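Local coordinates for cellulose 1,4-beta-cellobiosidase (Thermobifida fusca, PDB 4JJJ), which probably hydrolyses cellulose to release cellobiose, acting through its family 48 glycoside hydrolase catalytic domain, an (alpha/alpha)6 barrel, at residues Asn413-Gly416 with Phe417-Trp420. The protein carries 1 engineered substitution. Numbering follows the deposited sequence.
Sequences NWFG and FQVW. With BGC (beta-D-glucopyranose), chain B; BGC (beta-D-glucopyranose), chain C.
A chi1 of -176° turns the Trp-414 indole away from its own backbone N and over Gly-416, at the first turn of helix 416-432. Phe-417 and Trp-420 instead hold CG beside the backbone N, which turns a face of each ring to the edge of that indole in a doubly T-shaped cluster: the planes of the Trp-414 six-membered ring and Phe-417 stand at 79°, those of Trp-414 and Trp-420 at 89°. CE3 of Trp-414 lies 3.8 Å from CD2 of Phe-417, while CZ3 of Trp-414 is 3.9 Å from CZ3 of Trp-420. One indole face rests on CA of Gly-416, 3.3 Å from the plane, where a side chain's first carbon would collide with CZ2. The opposite face receives two beta-D-glucopyranose units, with C2 of the chain B sugar 3.5 Å from NE1 of Trp-414. Backbone bonds fix the turn: Phe-417 N donates to Trp-414 O (3.3 Å), and Trp-420 N to Gly-416 O (3.0 Å) in a nearly straight bond. Apart from the Trp-414 cluster, CB of Gln-418 makes a CH-pi contact over the face of Phe-415. Trp-420 NE1 bonds Glu-625, and its ring reaches Glu-51, the predicted proton donor. Were Trp-414 an alanine, the two glucose units would probably lose their aromatic platform, and the Phe-417 and Trp-420 faces the edge that meets them. The chemistry is that of carbohydrate-aromatic recognition: a braced indole offers a flat apolar face to glucose in the glycan pocket, consistent with binding a cellulose chain.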
loop_
_atom_site.group_PDB
_atom_site.type_symbol
_atom_site.label_atom_id
_atom_site.label_comp_id
_atom_site.label_asym_id
_atom_site.label_seq_id
_atom_site.Cartn_x
_atom_site.Cartn_y
_atom_site.Cartn_z
ATOM N N ASN A 413 1.109 -0.306 -14.127
ATOM C CA ASN A 413 1.777 0.570 -15.092
ATOM C C ASN A 413 2.852 1.463 -14.408
ATOM O O ASN A 413 3.721 2.017 -15.042
ATOM C CB ASN A 413 0.731 1.378 -15.781
ATOM C CG ASN A 413 -0.054 0.570 -16.817
ATOM O OD1 ASN A 413 0.027 -0.657 -16.896
ATOM N ND2 ASN A 413 -0.864 1.285 -17.607
ATOM N N TRP A 414 2.738 1.684 -13.089
ATOM C CA TRP A 414 3.781 2.531 -12.372
ATOM C C TRP A 414 5.017 1.781 -12.100
ATOM O O TRP A 414 4.979 0.728 -11.425
ATOM C CB TRP A 414 3.144 2.943 -11.065
ATOM C CG TRP A 414 4.037 3.885 -10.292
ATOM C CD1 TRP A 414 4.669 5.016 -10.782
ATOM C CD2 TRP A 414 4.309 3.836 -8.882
ATOM N NE1 TRP A 414 5.386 5.613 -9.783
ATOM C CE2 TRP A 414 5.181 4.921 -8.602
ATOM C CE3 TRP A 414 4.008 2.930 -7.877
ATOM C CZ2 TRP A 414 5.645 5.141 -7.313
ATOM C CZ3 TRP A 414 4.460 3.150 -6.632
ATOM C CH2 TRP A 414 5.291 4.247 -6.346
ATOM N N PHE A 415 6.137 2.278 -12.630
ATOM C CA PHE A 415 7.449 1.696 -12.373
ATOM C C PHE A 415 7.832 1.641 -10.906
ATOM O O PHE A 415 8.650 0.779 -10.576
ATOM C CB PHE A 415 8.528 2.376 -13.188
ATOM C CG PHE A 415 9.897 1.834 -13.018
ATOM C CD1 PHE A 415 10.348 0.695 -13.708
ATOM C CD2 PHE A 415 10.764 2.451 -12.171
ATOM C CE1 PHE A 415 11.631 0.206 -13.581
ATOM C CE2 PHE A 415 12.048 1.975 -12.002
ATOM C CZ PHE A 415 12.494 0.857 -12.737
ATOM N N GLY A 416 7.243 2.475 -10.105
ATOM C CA GLY A 416 7.544 2.432 -8.666
ATOM C C GLY A 416 7.359 1.062 -8.068
ATOM O O GLY A 416 8.117 0.655 -7.184
ATOM N N PHE A 417 6.353 0.293 -8.495
ATOM C CA PHE A 417 6.162 -0.984 -7.869
ATOM C C PHE A 417 7.274 -1.958 -8.211
ATOM O O PHE A 417 7.589 -2.867 -7.461
ATOM C CB PHE A 417 4.824 -1.558 -8.319
ATOM C CG PHE A 417 3.622 -1.066 -7.591
ATOM C CD1 PHE A 417 3.566 -1.067 -6.199
ATOM C CD2 PHE A 417 2.589 -0.527 -8.298
ATOM C CE1 PHE A 417 2.394 -0.635 -5.524
ATOM C CE2 PHE A 417 1.479 -0.088 -7.639
ATOM C CZ PHE A 417 1.381 -0.150 -6.276
ATOM N N GLN A 418 7.924 -1.755 -9.372
ATOM C CA GLN A 418 9.080 -2.592 -9.771
ATOM C C GLN A 418 10.176 -2.490 -8.733
ATOM O O GLN A 418 10.673 -3.505 -8.221
ATOM C CB GLN A 418 9.716 -2.190 -11.075
ATOM C CG GLN A 418 8.849 -2.332 -12.326
ATOM C CD GLN A 418 8.498 -3.728 -12.601
ATOM O OE1 GLN A 418 9.406 -4.639 -12.717
ATOM N NE2 GLN A 418 7.195 -4.014 -12.706
ATOM N N VAL A 419 10.524 -1.241 -8.342
ATOM C CA VAL A 419 11.612 -0.995 -7.363
ATOM C C VAL A 419 11.184 -1.283 -5.967
ATOM O O VAL A 419 12.024 -1.731 -5.148
ATOM C CB VAL A 419 12.262 0.359 -7.596
ATOM C CG1 VAL A 419 13.064 0.371 -8.887
ATOM C CG2 VAL A 419 11.285 1.511 -7.586
ATOM N N TRP A 420 9.967 -1.033 -5.594
ATOM C CA TRP A 420 9.545 -1.367 -4.225
ATOM C C TRP A 420 9.685 -2.892 -3.982
ATOM O O TRP A 420 10.237 -3.349 -2.941
ATOM C CB TRP A 420 8.187 -0.878 -3.928
ATOM C CG TRP A 420 8.064 0.543 -3.596
ATOM C CD1 TRP A 420 9.047 1.420 -3.336
ATOM C CD2 TRP A 420 6.827 1.235 -3.317
ATOM N NE1 TRP A 420 8.513 2.622 -2.992
ATOM C CE2 TRP A 420 7.155 2.533 -2.932
ATOM C CE3 TRP A 420 5.488 0.839 -3.353
ATOM C CZ2 TRP A 420 6.203 3.459 -2.558
ATOM C CZ3 TRP A 420 4.507 1.766 -2.978
ATOM C CH2 TRP A 420 4.868 3.047 -2.583
HETATM C C2 BGC B . 2.573 7.758 -9.810
HETATM C C3 BGC B . 1.831 7.575 -8.491
HETATM C C4 BGC B . 2.758 7.891 -7.298
HETATM C C5 BGC B . 3.582 9.186 -7.428
HETATM C C6 BGC B . 4.718 9.289 -6.407
HETATM C C1 BGC B . 3.302 9.079 -9.847
HETATM O O1 BGC B . 4.036 9.115 -11.116
HETATM O O2 BGC B . 1.526 7.662 -10.833
HETATM O O3 BGC B . 1.318 6.244 -8.373
HETATM O O4 BGC B . 2.033 7.986 -6.070
HETATM O O5 BGC B . 4.192 9.248 -8.717
HETATM O O6 BGC B . 5.705 8.305 -6.582
HETATM C C2 BGC C . 1.710 7.290 -3.838
HETATM C C3 BGC C . 1.810 6.134 -2.845
HETATM C C4 BGC C . 1.190 4.843 -3.455
HETATM C C5 BGC C . 1.695 4.576 -4.895
HETATM C C6 BGC C . 0.940 3.427 -5.519
HETATM C C1 BGC C . 2.275 6.919 -5.196
HETATM O O2 BGC C . 2.450 8.402 -3.353
HETATM O O3 BGC C . 1.139 6.547 -1.630
HETATM O O4 BGC C . 1.504 3.737 -2.583
HETATM O O5 BGC C . 1.525 5.778 -5.657
HETATM O O6 BGC C . -0.451 3.683 -5.536
HETATM O O HOH W 1 5.398 -1.987 -11.926
#